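Local coordinates for protein acetyltransferase, GNAT family (Streptococcus agalactiae 2603V/R, PDB 2PC1) that probably transfers an acyl group other than an aminoacyl group, most likely acetyl from acetyl-CoA, as expected of a GNAT-family acetyltransferase, at residues Asp50-Gln53 with Gly57-Asn60; Asn62-Asp67 with Ala83-Val88; Gly91-Tyr96 with Thr113-Ala118. All blocks are in the same frame, centred on the assembly; numbering follows the deposited sequence. Where two conformers were deposited one is given.

Overall arrangement
The three contacts sit in one GNAT domain and follow each other along the chain. Interaction 1 lies in the loop between helices 30-46 and 61-70. Interaction 2 sets helix 61-70 on strand 81-91. Interaction 3 joins the loop after strand 81-91 to strand 111-119, the antiparallel neighbour of 81-91 in the mixed sheet. They lie about 12 to 15 Å apart, centre to centre. R116 of interaction 3 ties them together: its NE forms a salt bridge with D67 of interaction 2, and its NH1 bonds Y58 of interaction 1. Interactions 1 and 3 also share a sulfate ion, so the loop and the strand corner together hold an anion in the crystal.

Interaction 1 (Asp50-Gln53 with Gly57-Asn60); sequences DQWQ and GYPN. With SO4 (sulfate ion), chain B.
W52 meets Y58 and P59 within the loop that joins helices 30-46 and 61-70 of this GNAT domain. A type II beta turn from D50 to Q53 presents W52, and a cis peptide bond precedes P59. The aromatic pair is an offset edge-to-face stack. The Y58 edge points to the face of the W52 five-membered ring, with the planes at 88°. P59 adds a CH-pi contact. Its CD lies over one face of the indole, 3.5 Å from the centroid of the five-membered ring. The pyrrolidine crosses the indole at about a right angle, and CD comes within 3.4 Å of W52 CD2. The backbone contributes a CA-H...O contact from W52 CA to Y58 O at 3.3 Å.

Polar contacts converge on a sulfate ion, probably from the crystallisation liquor. W52 NE1 donates to two of its oxygens, O4 and O1, from the indole edge. Q51 reaches the same ion because its CG is anti to the backbone N (chi1 -175°) and the chain beyond stays extended. Its NE2 bonds sulfate O4 at 2.9 Å, and its OE1 is held by N153. R41 of helix 30-46 holds the loop backbone: its NH1 bonds W52 O and its NH2 bonds P59 O. A40 and I44 of helix 30-46 pack on the indole. Y58 OH pairs with R116 NH1 and donates to sulfate O3 at 2.7 Å.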
loop_
_atom_site.group_PDB
_atom_site.type_symbol
_atom_site.label_atom_id
_atom_site.label_comp_id
_atom_site.label_asym_id
_atom_site.label_seq_id
_atom_site.Cartn_x
_atom_site.Cartn_y
_atom_site.Cartn_z
ATOM N N ASP A 50 13.443 6.460 7.497
ATOM C CA ASP A 50 12.644 7.571 7.965
ATOM C C ASP A 50 11.203 7.507 7.459
ATOM O O ASP A 50 10.413 8.393 7.766
ATOM C CB ASP A 50 13.302 8.922 7.643
ATOM C CG ASP A 50 13.419 9.205 6.159
ATOM O OD1 ASP A 50 12.979 8.401 5.317
ATOM O OD2 ASP A 50 13.981 10.282 5.840
ATOM N N GLN A 51 10.835 6.446 6.733
ATOM C CA GLN A 51 9.475 6.278 6.276
ATOM C C GLN A 51 8.510 6.262 7.458
ATOM O O GLN A 51 8.675 5.469 8.376
ATOM C CB GLN A 51 9.326 4.988 5.468
ATOM C CG GLN A 51 7.944 4.845 4.871
ATOM C CD GLN A 51 7.818 3.678 3.919
ATOM O OE1 GLN A 51 8.569 2.704 4.012
ATOM N NE2 GLN A 51 6.849 3.762 3.004
ATOM N N TRP A 52 7.554 7.175 7.445
ATOM C CA TRP A 52 6.511 7.329 8.480
ATOM C C TRP A 52 7.049 7.844 9.817
ATOM O O TRP A 52 6.343 7.787 10.821
ATOM C CB TRP A 52 5.716 6.044 8.711
ATOM C CG TRP A 52 4.951 5.508 7.550
ATOM C CD1 TRP A 52 4.981 5.930 6.257
ATOM C CD2 TRP A 52 4.060 4.394 7.601
ATOM N NE1 TRP A 52 4.130 5.148 5.503
ATOM C CE2 TRP A 52 3.548 4.209 6.308
ATOM C CE3 TRP A 52 3.633 3.553 8.623
ATOM C CZ2 TRP A 52 2.653 3.173 5.998
ATOM C CZ3 TRP A 52 2.710 2.550 8.316
ATOM C CH2 TRP A 52 2.247 2.367 7.017
ATOM N N GLN A 53 8.277 8.349 9.844
ATOM C CA GLN A 53 8.946 8.732 11.097
ATOM C C GLN A 53 9.042 10.232 11.269
ATOM O O GLN A 53 9.752 10.690 12.159
ATOM C CB GLN A 53 10.358 8.159 11.147
ATOM C CG GLN A 53 10.483 6.677 10.847
ATOM C CD GLN A 53 9.646 5.799 11.752
ATOM O OE1 GLN A 53 9.659 5.977 12.983
ATOM N NE2 GLN A 53 8.984 4.788 11.171
ATOM N N GLY A 57 3.695 13.136 11.661
ATOM C CA GLY A 57 2.975 11.938 12.107
ATOM C C GLY A 57 2.382 11.096 10.983
ATOM O O GLY A 57 1.651 10.139 11.245
ATOM N N TYR A 58 2.677 11.445 9.736
ATOM C CA TYR A 58 2.122 10.732 8.605
ATOM C C TYR A 58 2.525 9.258 8.643
ATOM O O TYR A 58 3.691 8.963 8.860
ATOM C CB TYR A 58 2.626 11.321 7.285
ATOM C CG TYR A 58 2.219 10.503 6.097
ATOM C CD1 TYR A 58 0.980 10.706 5.495
ATOM C CD2 TYR A 58 3.033 9.477 5.593
ATOM C CE1 TYR A 58 0.584 9.947 4.441
ATOM C CE2 TYR A 58 2.648 8.713 4.529
ATOM C CZ TYR A 58 1.412 8.953 3.941
ATOM O OH TYR A 58 1.046 8.197 2.878
ATOM N N PRO A 59 1.568 8.340 8.423
ATOM C CA PRO A 59 0.132 8.555 8.304
ATOM C C PRO A 59 -0.486 8.693 9.682
ATOM O O PRO A 59 -0.272 7.837 10.548
ATOM C CB PRO A 59 -0.358 7.288 7.601
ATOM C CG PRO A 59 0.788 6.377 7.528
ATOM C CD PRO A 59 1.914 6.921 8.238
ATOM N N ASN A 60 -1.240 9.760 9.905
ATOM C CA ASN A 60 -1.873 9.973 11.193
ATOM C C ASN A 60 -3.379 9.715 11.112
ATOM O O ASN A 60 -3.904 9.330 10.076
ATOM C CB ASN A 60 -1.562 11.368 11.730
ATOM C CG ASN A 60 -2.009 12.470 10.810
ATOM O OD1 ASN A 60 -3.062 12.388 10.177
ATOM N ND2 ASN A 60 -1.200 13.537 10.740
HETATM S S SO4 B . 3.328 5.610 1.853
HETATM O O1 SO4 B . 2.420 5.107 2.854
HETATM O O2 SO4 B . 3.345 4.678 0.730
HETATM O O3 SO4 B . 2.944 6.929 1.390
HETATM O O4 SO4 B . 4.661 5.651 2.449
#

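Interaction 2 (Asn62-Asp67 with Ala83-Val88); sequences NDIIDD and ATYAAV
The packing of helix 61-70 on the central sheet of the domain brings D67 and I64 against Y85 and A87 of strand 81-91. The short helix and strand segments pass with their axes 9.8 Å apart and their directions at 64°. Y85 spans much of that gap. With chi1 at 178°, the ring is turned opposite the backbone N and reaches out from the strand to the helix. Y85 OH donates a hydrogen bond to D67 OD2 at 2.7 Å. The carboxylate oxygen sits at the edge of the phenol, in the ring plane, and accepts through its anti lone pair. Carboxylate and ring planes are only 20° apart.

In the GNAT fold this sheet is mixed, and helices 30-46 and 61-70 both pack against Y85 here. I64 comes from the opposite direction to the tyrosine. Its CD1 touches Y85 CE2 and Y85 OH, each at 3.7 Å, and approaches the ring obliquely. I33 of helix 30-46 packs on both I64 and Y85. A73 and V75 of strand 73-78 also pack on the ring.

A87 points the same way as Y85, two residues further along the strand. Its CB lies 3.5 Å from D67 OD2, so the methyl lines one side of the buried carboxylate. D67 OD2 has a second partner, R116 NE, in a salt bridge. Two donors therefore grip one oxygen. The aspartate methylene is also drawn close to the phenol hydroxyl, with D67 CB only 3.0 Å from Y85 OH, a tight approach for a carbon and an oxygen.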
loop_
_atom_site.group_PDB
_atom_site.type_symbol
_atom_site.label_atom_id
_atom_site.label_comp_id
_atom_site.label_asym_id
_atom_site.label_seq_id
_atom_site.Cartn_x
_atom_site.Cartn_y
_atom_site.Cartn_z
ATOM N N ASN A 62 -5.921 11.632 11.062
ATOM C CA ASN A 62 -6.577 12.426 10.027
ATOM C C ASN A 62 -6.334 11.906 8.621
ATOM O O ASN A 62 -7.222 11.968 7.761
ATOM C CB ASN A 62 -6.166 13.895 10.109
ATOM C CG ASN A 62 -6.698 14.588 11.357
ATOM O OD1 ASN A 62 -7.721 14.201 11.931
ATOM N ND2 ASN A 62 -5.985 15.616 11.791
ATOM N N ASP A 63 -5.128 11.422 8.350
ATOM C CA ASP A 63 -4.856 10.806 7.059
ATOM C C ASP A 63 -5.774 9.607 6.822
ATOM O O ASP A 63 -6.336 9.440 5.742
ATOM C CB ASP A 63 -3.411 10.348 6.937
ATOM C CG ASP A 63 -2.424 11.501 6.947
ATOM O OD1 ASP A 63 -2.594 12.416 6.105
ATOM O OD2 ASP A 63 -1.489 11.514 7.781
ATOM N N ILE A 64 -5.927 8.767 7.833
ATOM C CA ILE A 64 -6.750 7.579 7.689
ATOM C C ILE A 64 -8.234 7.921 7.610
ATOM O O ILE A 64 -8.979 7.342 6.803
ATOM C CB ILE A 64 -6.458 6.587 8.816
ATOM C CG1 ILE A 64 -4.982 6.167 8.795
ATOM C CG2 ILE A 64 -7.351 5.364 8.703
ATOM C CD1 ILE A 64 -4.435 5.784 7.459
ATOM N N ILE A 65 -8.707 8.884 8.406
ATOM C CA ILE A 65 -10.104 9.306 8.294
ATOM C C ILE A 65 -10.368 9.838 6.879
ATOM O O ILE A 65 -11.390 9.537 6.289
ATOM C CB ILE A 65 -10.489 10.354 9.367
ATOM C CG1 ILE A 65 -10.554 9.682 10.743
ATOM C CG2 ILE A 65 -11.846 11.010 9.031
ATOM C CD1 ILE A 65 -10.659 10.631 11.930
ATOM N N ASP A 66 -9.411 10.606 6.348
ATOM C CA ASP A 66 -9.540 11.100 4.981
ATOM C C ASP A 66 -9.644 9.941 3.977
ATOM O O ASP A 66 -10.459 9.969 3.068
ATOM C CB ASP A 66 -8.422 12.081 4.608
ATOM C CG ASP A 66 -8.628 13.476 5.208
ATOM O OD1 ASP A 66 -9.727 13.757 5.724
ATOM O OD2 ASP A 66 -7.692 14.302 5.121
ATOM N N ASP A 67 -8.841 8.896 4.166
ATOM C CA ASP A 67 -8.941 7.701 3.335
ATOM C C ASP A 67 -10.314 7.056 3.395
ATOM O O ASP A 67 -10.838 6.631 2.401
ATOM C CB ASP A 67 -7.887 6.641 3.741
ATOM C CG ASP A 67 -6.495 6.955 3.277
ATOM O OD1 ASP A 67 -6.291 7.836 2.418
ATOM O OD2 ASP A 67 -5.568 6.277 3.781
ATOM N N ALA A 83 -6.278 -7.129 10.134
ATOM C CA ALA A 83 -4.893 -7.520 9.995
ATOM C C ALA A 83 -4.057 -6.660 9.046
ATOM O O ALA A 83 -2.830 -6.618 9.132
ATOM C CB ALA A 83 -4.840 -8.950 9.534
ATOM N N THR A 84 -4.693 -6.043 8.055
ATOM C CA THR A 84 -3.987 -5.293 7.042
ATOM C C THR A 84 -4.820 -4.070 6.678
ATOM O O THR A 84 -6.028 -4.059 6.807
ATOM C CB THR A 84 -3.750 -6.107 5.765
ATOM O OG1 THR A 84 -5.011 -6.498 5.194
ATOM C CG2 THR A 84 -2.930 -7.373 6.030
ATOM N N TYR A 85 -4.129 -3.082 6.146
ATOM C CA TYR A 85 -4.715 -1.831 5.674
ATOM C C TYR A 85 -3.996 -1.366 4.441
ATOM O O TYR A 85 -2.764 -1.520 4.349
ATOM C CB TYR A 85 -4.583 -0.754 6.758
ATOM C CG TYR A 85 -5.128 0.579 6.306
ATOM C CD1 TYR A 85 -6.457 0.843 6.440
ATOM C CD2 TYR A 85 -4.313 1.552 5.738
ATOM C CE1 TYR A 85 -6.984 2.051 6.025
ATOM C CE2 TYR A 85 -4.827 2.756 5.317
ATOM C CZ TYR A 85 -6.154 2.985 5.443
ATOM O OH TYR A 85 -6.720 4.191 5.033
ATOM N N ALA A 86 -4.715 -0.769 3.505
ATOM C CA ALA A 86 -4.100 0.007 2.435
ATOM C C ALA A 86 -5.085 1.015 1.930
ATOM O O ALA A 86 -6.294 0.805 2.008
ATOM C CB ALA A 86 -3.677 -0.850 1.308
ATOM N N ALA A 87 -4.555 2.106 1.394
ATOM C CA ALA A 87 -5.354 3.053 0.643
ATOM C C ALA A 87 -5.202 2.755 -0.842
ATOM O O ALA A 87 -4.072 2.567 -1.317
ATOM C CB ALA A 87 -4.889 4.469 0.918
ATOM N N VAL A 88 -6.293 2.731 -1.562
ATOM C CA VAL A 88 -6.330 2.423 -2.992
ATOM C C VAL A 88 -6.962 3.633 -3.668
ATOM O O VAL A 88 -8.117 3.976 -3.389
ATOM C CB VAL A 88 -7.158 1.160 -3.274
ATOM C CG1 VAL A 88 -7.204 0.888 -4.765
ATOM C CG2 VAL A 88 -6.582 -0.018 -2.523
#

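Interaction 3 (Gly91-Tyr96 with Thr113-Ala118); sequences GHEEVY and TFHRIA. With SO4 (sulfate ion), chain B.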
loop_
_atom_site.group_PDB
_atom_site.type_symbol
_atom_site.label_atom_id
_atom_site.label_comp_id
_atom_site.label_asym_id
_atom_site.label_seq_id
_atom_site.Cartn_x
_atom_site.Cartn_y
_atom_site.Cartn_z
ATOM N N GLY A 91 -6.775 7.116 -10.102
ATOM C CA GLY A 91 -6.544 8.433 -10.668
ATOM C C GLY A 91 -5.079 8.607 -10.984
ATOM O O GLY A 91 -4.432 7.681 -11.414
ATOM N N HIS A 92 -4.552 9.786 -10.709
ATOM C CA HIS A 92 -3.232 10.181 -11.136
ATOM C C HIS A 92 -2.411 10.684 -9.950
ATOM O O HIS A 92 -2.929 11.417 -9.104
ATOM C CB HIS A 92 -3.360 11.291 -12.157
ATOM C CG HIS A 92 -2.084 11.624 -12.847
ATOM N ND1 HIS A 92 -1.555 10.830 -13.838
ATOM C CD2 HIS A 92 -1.229 12.661 -12.694
ATOM C CE1 HIS A 92 -0.436 11.377 -14.274
ATOM N NE2 HIS A 92 -0.211 12.484 -13.585
ATOM N N GLU A 93 -1.134 10.306 -9.918
ATOM C CA GLU A 93 -0.178 10.843 -8.943
ATOM C C GLU A 93 0.760 11.784 -9.645
ATOM O O GLU A 93 1.546 11.385 -10.479
ATOM C CB GLU A 93 0.645 9.738 -8.294
ATOM C CG GLU A 93 -0.069 8.941 -7.245
ATOM C CD GLU A 93 -0.493 9.769 -6.034
ATOM O OE1 GLU A 93 0.084 10.860 -5.769
ATOM O OE2 GLU A 93 -1.415 9.305 -5.343
ATOM N N GLU A 94 0.667 13.072 -9.331
ATOM C CA GLU A 94 1.483 14.040 -10.047
ATOM C C GLU A 94 2.981 13.735 -9.954
ATOM O O GLU A 94 3.712 13.880 -10.922
ATOM C CB GLU A 94 1.230 15.469 -9.538
ATOM C CG GLU A 94 -0.239 15.919 -9.583
ATOM C CD GLU A 94 -0.843 15.935 -10.976
ATOM O OE1 GLU A 94 -0.169 16.388 -11.926
ATOM O OE2 GLU A 94 -2.013 15.507 -11.115
ATOM N N VAL A 95 3.426 13.302 -8.782
ATOM C CA VAL A 95 4.856 13.073 -8.575
ATOM C C VAL A 95 5.363 11.918 -9.453
ATOM O O VAL A 95 6.534 11.847 -9.786
ATOM C CB VAL A 95 5.166 12.864 -7.069
ATOM C CG1 VAL A 95 6.601 12.385 -6.833
ATOM C CG2 VAL A 95 4.926 14.178 -6.335
ATOM N N TYR A 96 4.479 11.002 -9.832
ATOM C CA TYR A 96 4.857 9.903 -10.714
ATOM C C TYR A 96 5.253 10.379 -12.110
ATOM O O TYR A 96 6.004 9.706 -12.816
ATOM C CB TYR A 96 3.733 8.857 -10.805
ATOM C CG TYR A 96 3.605 7.949 -9.620
ATOM C CD1 TYR A 96 4.390 8.081 -8.469
ATOM C CD2 TYR A 96 2.659 6.935 -9.624
ATOM C CE1 TYR A 96 4.258 7.206 -7.382
ATOM C CE2 TYR A 96 2.515 6.099 -8.546
ATOM C CZ TYR A 96 3.310 6.213 -7.441
ATOM O OH TYR A 96 3.100 5.314 -6.408
ATOM N N THR A 113 -3.299 3.201 -7.527
ATOM C CA THR A 113 -2.114 3.276 -6.705
ATOM C C THR A 113 -2.448 2.799 -5.297
ATOM O O THR A 113 -3.517 3.101 -4.777
ATOM C CB THR A 113 -1.542 4.728 -6.654
ATOM O OG1 THR A 113 -1.433 5.249 -7.993
ATOM C CG2 THR A 113 -0.173 4.742 -5.987
ATOM N N PHE A 114 -1.537 2.057 -4.695
ATOM C CA PHE A 114 -1.669 1.654 -3.310
ATOM C C PHE A 114 -0.732 2.481 -2.473
ATOM O O PHE A 114 0.434 2.584 -2.807
ATOM C CB PHE A 114 -1.303 0.170 -3.098
ATOM C CG PHE A 114 -2.155 -0.834 -3.848
ATOM C CD1 PHE A 114 -3.348 -0.523 -4.472
ATOM C CD2 PHE A 114 -1.697 -2.151 -3.945
ATOM C CE1 PHE A 114 -4.066 -1.497 -5.148
ATOM C CE2 PHE A 114 -2.425 -3.125 -4.615
ATOM C CZ PHE A 114 -3.593 -2.808 -5.210
ATOM N N HIS A 115 -1.236 3.032 -1.371
ATOM C CA HIS A 115 -0.447 3.797 -0.418
ATOM C C HIS A 115 -0.743 3.285 0.982
ATOM O O HIS A 115 -1.742 2.590 1.207
ATOM C CB HIS A 115 -0.856 5.278 -0.425
ATOM C CG HIS A 115 -0.766 5.965 -1.754
ATOM N ND1 HIS A 115 0.402 6.499 -2.233
ATOM C CD2 HIS A 115 -1.728 6.284 -2.653
ATOM C CE1 HIS A 115 0.166 7.095 -3.390
ATOM N NE2 HIS A 115 -1.119 6.970 -3.673
ATOM N N ARG A 116 0.100 3.662 1.931
ATOM C CA ARG A 116 -0.193 3.476 3.350
ATOM C C ARG A 116 -0.463 2.018 3.681
ATOM O O ARG A 116 -1.365 1.682 4.451
ATOM C CB ARG A 116 -1.317 4.407 3.810
ATOM C CG ARG A 116 -0.853 5.842 3.789
ATOM C CD ARG A 116 -1.944 6.844 4.117
ATOM N NE ARG A 116 -2.958 7.011 3.069
ATOM C CZ ARG A 116 -2.763 7.692 1.950
ATOM N NH1 ARG A 116 -1.575 8.190 1.660
ATOM N NH2 ARG A 116 -3.768 7.847 1.097
ATOM N N ILE A 117 0.321 1.129 3.095
ATOM C CA ILE A 117 0.159 -0.280 3.310
ATOM C C ILE A 117 0.728 -0.659 4.667
ATOM O O ILE A 117 1.892 -0.427 4.953
ATOM C CB ILE A 117 0.845 -1.097 2.207
ATOM C CG1 ILE A 117 0.222 -0.785 0.844
ATOM C CG2 ILE A 117 0.718 -2.602 2.506
ATOM C CD1 ILE A 117 1.034 -1.273 -0.319
ATOM N N ALA A 118 -0.097 -1.264 5.504
ATOM C CA ALA A 118 0.329 -1.683 6.823
ATOM C C ALA A 118 -0.099 -3.103 7.012
ATOM O O ALA A 118 -1.262 -3.459 6.832
ATOM C CB ALA A 118 -0.263 -0.806 7.878
HETATM S S SO4 B . 3.328 5.610 1.853
HETATM O O1 SO4 B . 2.420 5.107 2.854
HETATM O O2 SO4 B . 3.345 4.678 0.730
HETATM O O3 SO4 B . 2.944 6.929 1.390
HETATM O O4 SO4 B . 4.661 5.651 2.449
#
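E93 and Y96 of the loop after strand 81-91 reach H115 and T113 on strand 111-119. Strand 111-119 belongs to the central sheet of the GNAT fold and turns a corner at R116. E93 and H115 approach from opposite directions. The glutamate chain leaves with CG anti to its carbonyl carbon (chi1 -76°) and bends again at chi2. This swings the carboxylate toward the imidazole edge. H115 NE2 lies 2.9 Å from E93 OE2, but the N-H...O angle is 127° and the bond is weak. OE2 stays near the imidazole plane, while the carboxylate as a whole is turned 74° from the ring. E93 has a second conformer, so this weak bond is to be read with caution.

Y96 and T113 also come from opposite directions. In the conformer given, T113 turns CG2 opposite the backbone N, and this methyl meets Y96 OH at 3.3 Å. T113 OG1 lies beside the backbone N, and E93 CG passes it at 4.0 Å. The strongest polar partner of the Y96 hydroxyl is D148. Within the loop, E93 CB lies 3.6 Å above one face of the Y96 ring, offset toward the rim.

At the corner, the R116 chain bends at chi3, and H115 CB lies over one guanidinium face, offset toward the rim. The backbone amide at the same corner binds the sulfate, with R116 N 2.9 Å from O1.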